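Local coordinates for protein putative Glycerophosphoryl diester phosphodiesterase (Silicibacter pomeroyi, PDB 3L12) that belongs to the glycerophosphoryl diester phosphodiesterase family, has a TIM-barrel fold and carries a bound magnesium ion, at residues E86-E91 / D153-H158; L148-D153 / W190-E195; A168-D173 / T183-F188; Y207-P212 / E235-A240. All coordinates share one frame; numbering follows the deposited sequence.

All four contacts belong to one TIM-barrel domain of the glycerophosphoryl diester phosphodiesterase family. Contacts 2, 3 and 4 each set a helix against the barrel sheet, on neighbouring strands 145-150, 183-187 and 205-209. Contacts 2 and 3 are the closest, with centres about 8 Å apart; L150 O and S187 OG meet at 2.8 Å between them, and contact 3 is nested in the loop that contact 2 closes. Contact 4 follows along the chain, its centre about 15 Å from that of contact 2. Contact 1 lies at the surface, sharing D153 with contact 2, so the chain leaving the magnesium-binding strand leads directly to it.

Contact 1: residues E86-E91 / D153-H158; sequences ERQVAE and DPALMH
Q88 and D153 both carry CG anti to the backbone N (chi1 -175° for the glutamine), and the glutamine chain runs extended beyond CG, so that its amide is carried across to the carboxylate. Q88 NE2 donates to D153 OD2 over 2.9 Å in an almost straight bond, 178° at the hydrogen. The acceptor lies in the amide plane of Q88, whereas the donor reaches the syn side of OD2 somewhat out of the carboxylate plane; the two flat groups are turned 60° against each other.

A water also grips OD2, donating to it and accepting from A90 N at 2.9 Å, while the methyl of A90 packs near the same oxygen. The other carboxylate oxygen looks after its own segment: D153 OD1 accepts from A155 N at 2.9 Å, with the N-H coming from above the carboxylate plane. Bonds to both oxygens should hold the carboxylate in this rotation. The methyl of A155 lies against the amide nitrogen, CB 3.8 Å from Q88 NE2.

Neighbouring V89 pairs through its backbone with H67. The contact thus joins two surface loops of the barrel, one after strand 61-63 and the other after strand 145-150, through an aspartate that closes an Asx turn, D153 to A155, in its own loop.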
loop_
_atom_site.group_PDB
_atom_site.type_symbol
_atom_site.label_atom_id
_atom_site.label_comp_id
_atom_site.label_asym_id
_atom_site.label_seq_id
_atom_site.Cartn_x
_atom_site.Cartn_y
_atom_site.Cartn_z
ATOM N N GLU A 86 28.560 -4.453 7.696
ATOM C CA GLU A 86 27.596 -3.394 7.847
ATOM C C GLU A 86 28.245 -2.134 8.348
ATOM O O GLU A 86 29.159 -2.176 9.185
ATOM C CB GLU A 86 26.458 -3.814 8.777
ATOM C CG GLU A 86 25.561 -4.856 8.221
ATOM C CD GLU A 86 24.336 -5.196 9.091
ATOM O OE1 GLU A 86 24.092 -4.552 10.141
ATOM O OE2 GLU A 86 23.606 -6.118 8.693
ATOM N N ARG A 87 27.762 -1.007 7.846
ATOM C CA ARG A 87 28.290 0.276 8.240
ATOM C C ARG A 87 27.580 0.854 9.452
ATOM O O ARG A 87 26.326 0.841 9.517
ATOM C CB ARG A 87 28.097 1.191 7.066
ATOM C CG ARG A 87 28.843 0.764 5.813
ATOM C CD ARG A 87 28.570 1.783 4.660
ATOM N NE ARG A 87 28.930 1.161 3.382
ATOM C CZ ARG A 87 28.905 1.762 2.199
ATOM N NH1 ARG A 87 28.625 3.047 2.073
ATOM N NH2 ARG A 87 29.217 1.041 1.140
ATOM N N GLN A 88 28.374 1.385 10.374
ATOM C CA GLN A 88 27.882 1.908 11.645
ATOM C C GLN A 88 27.380 3.328 11.435
ATOM O O GLN A 88 28.125 4.234 11.060
ATOM C CB GLN A 88 28.981 1.882 12.679
ATOM C CG GLN A 88 28.566 2.281 14.080
ATOM C CD GLN A 88 29.759 2.291 15.064
ATOM O OE1 GLN A 88 30.910 2.192 14.674
ATOM N NE2 GLN A 88 29.462 2.499 16.332
ATOM N N VAL A 89 26.115 3.525 11.749
ATOM C CA VAL A 89 25.485 4.829 11.497
ATOM C C VAL A 89 26.162 5.989 12.270
ATOM O O VAL A 89 26.323 7.086 11.732
ATOM C CB VAL A 89 23.927 4.778 11.743
ATOM C CG1 VAL A 89 23.319 6.183 11.762
ATOM C CG2 VAL A 89 23.204 3.860 10.717
ATOM N N ALA A 90 26.556 5.736 13.509
ATOM C CA ALA A 90 27.198 6.735 14.388
ATOM C C ALA A 90 28.555 7.209 13.848
ATOM O O ALA A 90 29.117 8.210 14.339
ATOM C CB ALA A 90 27.370 6.166 15.790
ATOM N N GLU A 91 29.126 6.428 12.929
ATOM C CA GLU A 91 30.398 6.789 12.282
ATOM C C GLU A 91 30.248 7.422 10.896
ATOM O O GLU A 91 31.261 7.672 10.249
ATOM C CB GLU A 91 31.293 5.550 12.187
ATOM C CG GLU A 91 31.817 5.071 13.563
ATOM C CD GLU A 91 32.881 5.988 14.189
ATOM O OE1 GLU A 91 33.456 6.865 13.481
ATOM O OE2 GLU A 91 33.200 5.828 15.413
ATOM N N ASP A 153 23.035 2.825 20.396
ATOM C CA ASP A 153 24.143 2.063 19.819
ATOM C C ASP A 153 24.927 1.610 21.019
ATOM O O ASP A 153 25.348 2.456 21.828
ATOM C CB ASP A 153 25.000 2.960 18.943
ATOM C CG ASP A 153 26.182 2.218 18.286
ATOM O OD1 ASP A 153 26.620 1.153 18.815
ATOM O OD2 ASP A 153 26.664 2.735 17.226
ATOM N N PRO A 154 25.138 0.288 21.157
ATOM C CA PRO A 154 25.873 -0.194 22.342
ATOM C C PRO A 154 27.300 0.380 22.502
ATOM O O PRO A 154 27.877 0.272 23.591
ATOM C CB PRO A 154 25.937 -1.716 22.142
ATOM C CG PRO A 154 25.434 -1.972 20.747
ATOM C CD PRO A 154 24.644 -0.820 20.316
ATOM N N ALA A 155 27.871 0.958 21.435
ATOM C CA ALA A 155 29.195 1.597 21.518
ATOM C C ALA A 155 29.220 2.811 22.476
ATOM O O ALA A 155 30.267 3.171 22.993
ATOM C CB ALA A 155 29.701 1.991 20.110
ATOM N N LEU A 156 28.070 3.428 22.727
ATOM C CA LEU A 156 27.963 4.541 23.674
ATOM C C LEU A 156 27.574 4.094 25.073
ATOM O O LEU A 156 27.340 4.944 25.934
ATOM C CB LEU A 156 26.875 5.517 23.239
ATOM C CG LEU A 156 26.958 6.363 21.986
ATOM C CD1 LEU A 156 25.690 7.226 21.999
ATOM C CD2 LEU A 156 28.230 7.210 21.948
HETATM N N MSE A 157 27.538 2.790 25.341
HETATM C CA MSE A 157 27.041 2.309 26.636
HETATM C C MSE A 157 27.747 2.881 27.887
HETATM O O MSE A 157 27.190 2.834 28.978
HETATM C CB MSE A 157 27.040 0.788 26.692
HETATM C CG MSE A 157 28.388 0.138 26.739
HETATM SE SE MSE A 157 28.219 -1.561 27.663
HETATM C CE MSE A 157 27.847 -0.853 29.465
ATOM N N HIS A 158 28.975 3.366 27.745
ATOM C CA HIS A 158 29.668 4.002 28.859
ATOM C C HIS A 158 29.768 5.522 28.650
ATOM O O HIS A 158 30.394 6.203 29.455
ATOM C CB HIS A 158 31.082 3.435 29.064
ATOM C CG HIS A 158 31.130 2.036 29.598
ATOM N ND1 HIS A 158 30.188 1.531 30.468
ATOM C CD2 HIS A 158 32.084 1.079 29.482
ATOM C CE1 HIS A 158 30.530 0.302 30.818
ATOM N NE2 HIS A 158 31.679 0.005 30.238
HETATM O O HOH W 1 25.471 3.591 15.140
#

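Contact 2: residues L148-D153 / W190-E195; sequences LELKSD and WALLGE. With MG (magnesium ion), chain C.
L150 and L192 make the tight part of this contact, and one methyl does most of the work. L192 CD2 reaches from the helix to within 3.8 Å of L150 CB and 4.0 Å of L150 CD2, resting against the base and one branch of the strand leucine while the two side chains cross obliquely. The helix leucine gets there with CG anti to its backbone N (chi1 -158°), which carries CD2 to the strand. Both residues are buried. V167 of helix 160-176 also packs on L192, and M185 of the next strand on L150, so that the pair sits between two helices and the sheet.

Toward S152 the fit slackens: L192 CD2 is 4.4 Å from S152 CB, and the serine is partly exposed. Its hydroxyl turns to D189, just before the helix, in a hydrogen bond between S152 OG and D189 OD2.

Along the strand, the neighbour of L150 serves the metal. The chain of E149 is extended beyond CG, and its OE1 binds the magnesium ion at 2.0 Å, with two waters, E50 and D52 also at the site. Successive residues of a TIM-barrel strand face the surrounding helices and the barrel interior in turn; here L150 meets the helix, and E149, turned away from it, binds the magnesium ion.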
loop_
_atom_site.group_PDB
_atom_site.type_symbol
_atom_site.label_atom_id
_atom_site.label_comp_id
_atom_site.label_asym_id
_atom_site.label_seq_id
_atom_site.Cartn_x
_atom_site.Cartn_y
_atom_site.Cartn_z
ATOM N N LEU A 148 7.792 6.436 19.166
ATOM C CA LEU A 148 9.132 6.797 18.708
ATOM C C LEU A 148 10.145 5.928 19.430
ATOM O O LEU A 148 10.427 6.084 20.634
ATOM C CB LEU A 148 9.326 8.291 18.942
ATOM C CG LEU A 148 10.568 8.954 18.395
ATOM C CD1 LEU A 148 10.336 10.456 18.445
ATOM C CD2 LEU A 148 11.882 8.533 19.109
ATOM N N GLU A 149 10.665 4.955 18.690
ATOM C CA GLU A 149 11.618 3.987 19.275
ATOM C C GLU A 149 13.026 4.597 19.238
ATOM O O GLU A 149 13.617 4.762 18.155
ATOM C CB GLU A 149 11.603 2.627 18.584
ATOM C CG GLU A 149 12.397 1.611 19.400
ATOM C CD GLU A 149 12.568 0.232 18.807
ATOM O OE1 GLU A 149 11.773 -0.200 17.970
ATOM O OE2 GLU A 149 13.530 -0.470 19.280
ATOM N N LEU A 150 13.560 4.913 20.412
ATOM C CA LEU A 150 14.948 5.343 20.515
ATOM C C LEU A 150 15.827 4.089 20.476
ATOM O O LEU A 150 15.676 3.224 21.347
ATOM C CB LEU A 150 15.173 6.088 21.806
ATOM C CG LEU A 150 14.516 7.486 21.889
ATOM C CD1 LEU A 150 13.155 7.326 22.510
ATOM C CD2 LEU A 150 15.345 8.476 22.674
ATOM N N LYS A 151 16.698 4.007 19.463
ATOM C CA LYS A 151 17.594 2.849 19.206
ATOM C C LYS A 151 18.995 3.328 19.529
ATOM O O LYS A 151 19.652 4.054 18.762
ATOM C CB LYS A 151 17.462 2.340 17.762
ATOM C CG LYS A 151 18.193 1.021 17.445
ATOM C CD LYS A 151 17.406 -0.135 18.067
ATOM C CE LYS A 151 17.723 -1.504 17.481
ATOM N NZ LYS A 151 18.823 -2.129 18.264
ATOM N N SER A 152 19.434 2.979 20.725
ATOM C CA SER A 152 20.785 3.321 21.157
ATOM C C SER A 152 21.808 2.354 20.511
ATOM O O SER A 152 21.474 1.212 20.145
ATOM C CB SER A 152 20.857 3.233 22.666
ATOM O OG SER A 152 20.284 2.009 23.048
ATOM N N ASP A 153 23.035 2.825 20.396
ATOM C CA ASP A 153 24.143 2.063 19.819
ATOM C C ASP A 153 24.927 1.610 21.019
ATOM O O ASP A 153 25.348 2.456 21.828
ATOM C CB ASP A 153 25.000 2.960 18.943
ATOM C CG ASP A 153 26.182 2.218 18.286
ATOM O OD1 ASP A 153 26.620 1.153 18.815
ATOM O OD2 ASP A 153 26.664 2.735 17.226
ATOM N N TRP A 190 15.929 0.626 28.725
ATOM C CA TRP A 190 15.138 1.095 29.825
ATOM C C TRP A 190 15.850 2.212 30.591
ATOM O O TRP A 190 15.193 3.101 31.106
ATOM C CB TRP A 190 14.798 -0.091 30.714
ATOM C CG TRP A 190 13.749 -1.044 30.163
ATOM C CD1 TRP A 190 13.327 -1.154 28.873
ATOM C CD2 TRP A 190 13.057 -2.061 30.900
ATOM N NE1 TRP A 190 12.373 -2.142 28.770
ATOM C CE2 TRP A 190 12.204 -2.724 29.996
ATOM C CE3 TRP A 190 13.039 -2.436 32.243
ATOM C CZ2 TRP A 190 11.322 -3.727 30.395
ATOM C CZ3 TRP A 190 12.190 -3.470 32.633
ATOM C CH2 TRP A 190 11.337 -4.092 31.699
ATOM N N ALA A 191 17.183 2.171 30.640
ATOM C CA ALA A 191 17.899 3.239 31.317
ATOM C C ALA A 191 17.677 4.523 30.554
ATOM O O ALA A 191 17.492 5.556 31.161
ATOM C CB ALA A 191 19.417 2.908 31.472
ATOM N N LEU A 192 17.677 4.446 29.224
ATOM C CA LEU A 192 17.443 5.603 28.369
ATOM C C LEU A 192 16.050 6.190 28.605
ATOM O O LEU A 192 15.887 7.401 28.544
ATOM C CB LEU A 192 17.660 5.272 26.876
ATOM C CG LEU A 192 17.957 6.436 25.912
ATOM C CD1 LEU A 192 19.299 7.122 26.219
ATOM C CD2 LEU A 192 17.913 5.951 24.425
ATOM N N LEU A 193 15.059 5.341 28.892
ATOM C CA LEU A 193 13.706 5.813 29.173
ATOM C C LEU A 193 13.695 6.628 30.485
ATOM O O LEU A 193 12.935 7.570 30.621
ATOM C CB LEU A 193 12.691 4.659 29.208
ATOM C CG LEU A 193 12.471 3.945 27.889
ATOM C CD1 LEU A 193 11.616 2.689 28.102
ATOM C CD2 LEU A 193 11.840 4.898 26.836
ATOM N N GLY A 194 14.559 6.279 31.434
ATOM C CA GLY A 194 14.703 7.074 32.650
ATOM C C GLY A 194 15.200 8.467 32.326
ATOM O O GLY A 194 14.760 9.436 32.944
ATOM N N GLU A 195 16.128 8.551 31.382
ATOM C CA GLU A 195 16.678 9.826 30.921
ATOM C C GLU A 195 15.604 10.610 30.152
ATOM O O GLU A 195 15.472 11.814 30.347
ATOM C CB GLU A 195 17.945 9.615 30.107
ATOM C CG GLU A 195 18.654 10.883 29.603
ATOM C CD GLU A 195 19.156 11.788 30.723
ATOM O OE1 GLU A 195 19.463 11.295 31.841
ATOM O OE2 GLU A 195 19.224 13.027 30.493
HETATM MG MG MG C . 11.170 -0.415 16.115
HETATM O O HOH W 2 12.695 -1.855 15.725
HETATM O O HOH W 3 10.633 -0.490 14.109
#

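Contact 3: residues A168-D173 / T183-F188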
loop_
_atom_site.group_PDB
_atom_site.type_symbol
_atom_site.label_atom_id
_atom_site.label_comp_id
_atom_site.label_asym_id
_atom_site.label_seq_id
_atom_site.Cartn_x
_atom_site.Cartn_y
_atom_site.Cartn_z
ATOM N N ALA A 168 18.237 14.529 24.083
ATOM C CA ALA A 168 18.010 15.966 23.905
ATOM C C ALA A 168 17.768 16.345 22.434
ATOM O O ALA A 168 16.951 17.250 22.130
ATOM C CB ALA A 168 19.187 16.771 24.487
ATOM N N ALA A 169 18.507 15.686 21.547
ATOM C CA ALA A 169 18.391 15.914 20.126
ATOM C C ALA A 169 17.018 15.463 19.585
ATOM O O ALA A 169 16.401 16.170 18.819
ATOM C CB ALA A 169 19.575 15.212 19.389
ATOM N N VAL A 170 16.578 14.285 20.003
ATOM C CA VAL A 170 15.258 13.790 19.645
ATOM C C VAL A 170 14.194 14.757 20.162
ATOM O O VAL A 170 13.280 15.179 19.442
ATOM C CB VAL A 170 15.067 12.359 20.173
ATOM C CG1 VAL A 170 13.618 11.922 20.081
ATOM C CG2 VAL A 170 15.988 11.411 19.403
ATOM N N LEU A 171 14.324 15.193 21.407
ATOM C CA LEU A 171 13.321 16.130 21.986
ATOM C C LEU A 171 13.281 17.486 21.286
ATOM O O LEU A 171 12.207 18.061 21.122
ATOM C CB LEU A 171 13.558 16.318 23.476
ATOM C CG LEU A 171 13.198 15.073 24.292
ATOM C CD1 LEU A 171 13.674 15.207 25.752
ATOM C CD2 LEU A 171 11.683 14.776 24.235
ATOM N N ALA A 172 14.442 17.993 20.890
ATOM C CA ALA A 172 14.529 19.261 20.168
ATOM C C ALA A 172 13.697 19.179 18.896
ATOM O O ALA A 172 12.960 20.140 18.557
ATOM C CB ALA A 172 15.987 19.627 19.846
ATOM N N ASP A 173 13.784 18.046 18.208
ATOM C CA ASP A 173 12.954 17.845 17.000
ATOM C C ASP A 173 11.479 17.785 17.324
ATOM O O ASP A 173 10.654 18.453 16.668
ATOM C CB ASP A 173 13.338 16.566 16.259
ATOM C CG ASP A 173 14.579 16.709 15.401
ATOM O OD1 ASP A 173 15.033 17.833 15.110
ATOM O OD2 ASP A 173 15.130 15.647 15.038
ATOM N N THR A 183 3.437 12.287 20.869
ATOM C CA THR A 183 4.641 11.475 20.982
ATOM C C THR A 183 4.808 10.679 22.278
ATOM O O THR A 183 4.648 11.188 23.376
ATOM C CB THR A 183 5.877 12.392 20.837
ATOM O OG1 THR A 183 5.809 13.080 19.576
ATOM C CG2 THR A 183 7.183 11.568 20.937
ATOM N N VAL A 184 5.192 9.419 22.078
ATOM C CA VAL A 184 5.502 8.500 23.133
ATOM C C VAL A 184 6.934 8.040 22.970
ATOM O O VAL A 184 7.327 7.599 21.893
ATOM C CB VAL A 184 4.572 7.267 23.100
ATOM C CG1 VAL A 184 4.913 6.285 24.228
ATOM C CG2 VAL A 184 3.130 7.700 23.177
HETATM N N MSE A 185 7.726 8.150 24.033
HETATM C CA MSE A 185 9.116 7.751 24.019
HETATM C C MSE A 185 9.194 6.250 24.347
HETATM O O MSE A 185 8.754 5.828 25.385
HETATM C CB MSE A 185 9.893 8.635 24.976
HETATM C CG MSE A 185 9.774 10.128 24.628
HETATM SE SE MSE A 185 10.678 10.704 23.039
HETATM C CE MSE A 185 12.364 11.117 23.795
ATOM N N HIS A 186 9.779 5.472 23.436
ATOM C CA HIS A 186 9.666 4.007 23.390
ATOM C C HIS A 186 11.031 3.371 23.207
ATOM O O HIS A 186 11.798 3.844 22.371
ATOM C CB HIS A 186 8.696 3.766 22.209
ATOM C CG HIS A 186 8.415 2.356 21.805
ATOM N ND1 HIS A 186 7.606 1.503 22.527
ATOM C CD2 HIS A 186 8.707 1.709 20.645
ATOM C CE1 HIS A 186 7.469 0.369 21.852
ATOM N NE2 HIS A 186 8.118 0.473 20.708
ATOM N N SER A 187 11.354 2.318 23.975
ATOM C CA SER A 187 12.663 1.706 23.833
ATOM C C SER A 187 12.833 0.385 24.539
ATOM O O SER A 187 12.163 0.098 25.534
ATOM C CB SER A 187 13.728 2.679 24.441
ATOM O OG SER A 187 15.050 2.405 23.969
ATOM N N PHE A 188 13.793 -0.365 24.023
ATOM C CA PHE A 188 14.325 -1.517 24.722
ATOM C C PHE A 188 15.313 -1.049 25.793
ATOM O O PHE A 188 15.589 -1.779 26.721
ATOM C CB PHE A 188 15.095 -2.473 23.809
ATOM C CG PHE A 188 14.232 -3.471 23.080
ATOM C CD1 PHE A 188 13.749 -4.593 23.719
ATOM C CD2 PHE A 188 13.952 -3.286 21.757
ATOM C CE1 PHE A 188 13.006 -5.548 23.002
ATOM C CE2 PHE A 188 13.185 -4.243 21.062
ATOM C CZ PHE A 188 12.744 -5.343 21.699
#
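Helix segment 168-173 lies over strand segment 183-188 with L171 and M185 closest in backbone, their CA atoms 9.6 Å apart, a separation that only side chains bridge. M185, modelled as selenomethionine, supplies the bridge from the strand. Its CB points at the helix, and the chain then bends at both chi2 (-70°) and chi3 (-89°), bringing the terminal methyl CE up against two helix residues in sequence.

L171 meets it more closely, with CD2 3.7 Å from M185 CE and the leucine branch point CG at 4.1 Å. The leucine's CA-CB bond runs past the strand, and it is the end of the side chain that turns inward to the methyl. V170, by contrast, aims its CB at the strand and uses CG1, the branch anti to its backbone N (chi1 168°), to touch M185 CE at 4.0 Å. V170 and M185 slide past each other in opposite directions, and the contact between them is made by methyl groups. All three residues are buried, and the join is wholly apolar.

Helix 190-199, which follows the strand in the chain, also closes in: C196 touches M185, while Q199 packs on L171. On the strand itself, M185 pairs through its backbone with P204 and S206, and V184 with L146 and L148, tying it to both neighbouring strands. Strand 145-150, helix 160-176 and strand 183-187 form a beta-alpha-beta unit with parallel strands, and this packing of its helix on its second strand is the repeating architecture of a TIM barrel.

Contact 4: residues Y207-P212 / E235-A240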
loop_
_atom_site.group_PDB
_atom_site.type_symbol
_atom_site.label_atom_id
_atom_site.label_comp_id
_atom_site.label_asym_id
_atom_site.label_seq_id
_atom_site.Cartn_x
_atom_site.Cartn_y
_atom_site.Cartn_z
ATOM N N TYR A 207 7.934 0.746 27.359
ATOM C CA TYR A 207 8.983 -0.235 27.625
ATOM C C TYR A 207 8.815 -1.514 26.801
ATOM O O TYR A 207 7.865 -2.292 27.029
ATOM C CB TYR A 207 8.942 -0.571 29.115
ATOM C CG TYR A 207 9.528 0.523 30.027
ATOM C CD1 TYR A 207 8.896 1.764 30.194
ATOM C CD2 TYR A 207 10.685 0.297 30.761
ATOM C CE1 TYR A 207 9.432 2.731 31.045
ATOM C CE2 TYR A 207 11.234 1.284 31.618
ATOM C CZ TYR A 207 10.619 2.504 31.727
ATOM O OH TYR A 207 11.154 3.501 32.532
ATOM N N LEU A 208 9.685 -1.685 25.828
ATOM C CA LEU A 208 9.735 -2.862 25.003
ATOM C C LEU A 208 10.322 -4.001 25.815
ATOM O O LEU A 208 11.278 -3.809 26.624
ATOM C CB LEU A 208 10.646 -2.657 23.785
ATOM C CG LEU A 208 9.995 -1.822 22.702
ATOM C CD1 LEU A 208 10.994 -1.205 21.699
ATOM C CD2 LEU A 208 9.013 -2.760 21.969
ATOM N N SER A 209 9.826 -5.202 25.549
ATOM C CA SER A 209 10.432 -6.416 26.117
ATOM C C SER A 209 10.311 -7.559 25.100
ATOM O O SER A 209 9.396 -7.582 24.254
ATOM C CB SER A 209 9.773 -6.811 27.442
ATOM O OG SER A 209 8.407 -7.140 27.231
ATOM N N GLN A 210 11.254 -8.480 25.159
ATOM C CA GLN A 210 11.239 -9.685 24.329
ATOM C C GLN A 210 12.048 -10.772 25.080
ATOM O O GLN A 210 13.226 -10.578 25.365
ATOM C CB GLN A 210 11.794 -9.424 22.940
ATOM C CG GLN A 210 11.774 -10.681 22.044
ATOM C CD GLN A 210 12.258 -10.414 20.680
ATOM O OE1 GLN A 210 13.223 -9.672 20.489
ATOM N NE2 GLN A 210 11.612 -11.009 19.692
ATOM N N LEU A 211 11.412 -11.884 25.415
ATOM C CA LEU A 211 12.082 -12.945 26.190
ATOM C C LEU A 211 13.084 -13.644 25.308
ATOM O O LEU A 211 12.874 -13.753 24.091
ATOM C CB LEU A 211 11.074 -13.935 26.733
ATOM C CG LEU A 211 10.059 -13.374 27.738
ATOM C CD1 LEU A 211 9.062 -14.444 28.137
ATOM C CD2 LEU A 211 10.701 -12.806 28.945
ATOM N N PRO A 212 14.205 -14.090 25.908
ATOM C CA PRO A 212 15.218 -14.810 25.145
ATOM C C PRO A 212 14.626 -16.090 24.579
ATOM O O PRO A 212 14.916 -16.442 23.442
ATOM C CB PRO A 212 16.312 -15.127 26.179
ATOM C CG PRO A 212 15.917 -14.456 27.454
ATOM C CD PRO A 212 14.484 -14.051 27.353
ATOM N N GLU A 235 10.434 -10.029 39.773
ATOM C CA GLU A 235 9.108 -9.444 39.601
ATOM C C GLU A 235 8.708 -9.670 38.141
ATOM O O GLU A 235 9.553 -10.043 37.306
ATOM C CB GLU A 235 9.087 -7.955 39.989
ATOM C CG GLU A 235 9.935 -6.991 39.126
ATOM C CD GLU A 235 10.053 -5.582 39.747
ATOM O OE1 GLU A 235 9.220 -5.227 40.629
ATOM O OE2 GLU A 235 10.998 -4.839 39.378
ATOM N N SER A 236 7.428 -9.490 37.846
ATOM C CA SER A 236 6.943 -9.666 36.473
ATOM C C SER A 236 7.352 -8.488 35.622
ATOM O O SER A 236 7.700 -7.427 36.127
ATOM C CB SER A 236 5.425 -9.821 36.424
ATOM O OG SER A 236 4.744 -8.628 36.789
ATOM N N LEU A 237 7.311 -8.681 34.309
ATOM C CA LEU A 237 7.617 -7.593 33.390
ATOM C C LEU A 237 6.661 -6.399 33.654
ATOM O O LEU A 237 7.150 -5.288 33.828
ATOM C CB LEU A 237 7.658 -8.081 31.922
ATOM C CG LEU A 237 8.961 -8.785 31.514
ATOM C CD1 LEU A 237 8.923 -9.452 30.134
ATOM C CD2 LEU A 237 10.156 -7.799 31.569
ATOM N N PRO A 238 5.320 -6.619 33.720
ATOM C CA PRO A 238 4.426 -5.517 34.030
ATOM C C PRO A 238 4.772 -4.775 35.311
ATOM O O PRO A 238 4.723 -3.538 35.320
ATOM C CB PRO A 238 3.060 -6.197 34.207
ATOM C CG PRO A 238 3.133 -7.455 33.563
ATOM C CD PRO A 238 4.554 -7.810 33.295
ATOM N N GLN A 239 5.111 -5.527 36.375
ATOM C CA GLN A 239 5.485 -4.912 37.627
ATOM C C GLN A 239 6.773 -4.121 37.435
ATOM O O GLN A 239 6.867 -3.010 37.903
ATOM C CB GLN A 239 5.629 -5.943 38.762
ATOM C CG GLN A 239 5.850 -5.296 40.125
ATOM C CD GLN A 239 4.733 -4.311 40.505
ATOM O OE1 GLN A 239 4.908 -3.088 40.395
ATOM N NE2 GLN A 239 3.572 -4.837 40.875
ATOM N N ALA A 240 7.756 -4.688 36.749
ATOM C CA ALA A 240 9.029 -4.019 36.527
ATOM C C ALA A 240 8.843 -2.685 35.794
ATOM O O ALA A 240 9.489 -1.679 36.107
ATOM C CB ALA A 240 9.976 -4.929 35.731
#
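L211 and L237 make the apolar contact, L211 CD2 lying 4.0 Å from L237 CD1 as the two leucines slide past each other in opposite directions. L211 comes in by the end of its chain, whereas the CB of L237 already points at the 207-212 segment. The methyl CD1 of L237 meets residues from the end of the strand and from the loop after it: S209 makes van der Waals contact with it through CB, 3.9 Å from L237 CD1, and through the flank of OG at 3.7 Å.

Polar interactions serve the edges of this patch. The serine oxygen, placed between its backbone N and carbonyl carbon (chi1 63°), hydrogen-bonds to W249 NE1 on the adjoining strand, so this buried hydroxyl is satisfied. W249 touches L237 as well. At the start of the helix, S236 OG accepts from Q239 N at 3.1 Å, the capping bond of an N-cap serine, and also hydrogen-bonds to E263. A240 N adds a backbone bond to S236 O at 2.8 Å.

Among the aromatics, W190 of helix 190-199 touches L237 and A240 and makes an edge-to-face pair with Y207. The whole is a capped helix start seated on the end of strand 205-209, a helix packed on a strand of the parallel barrel sheet, as in the outer layer of a TIM barrel.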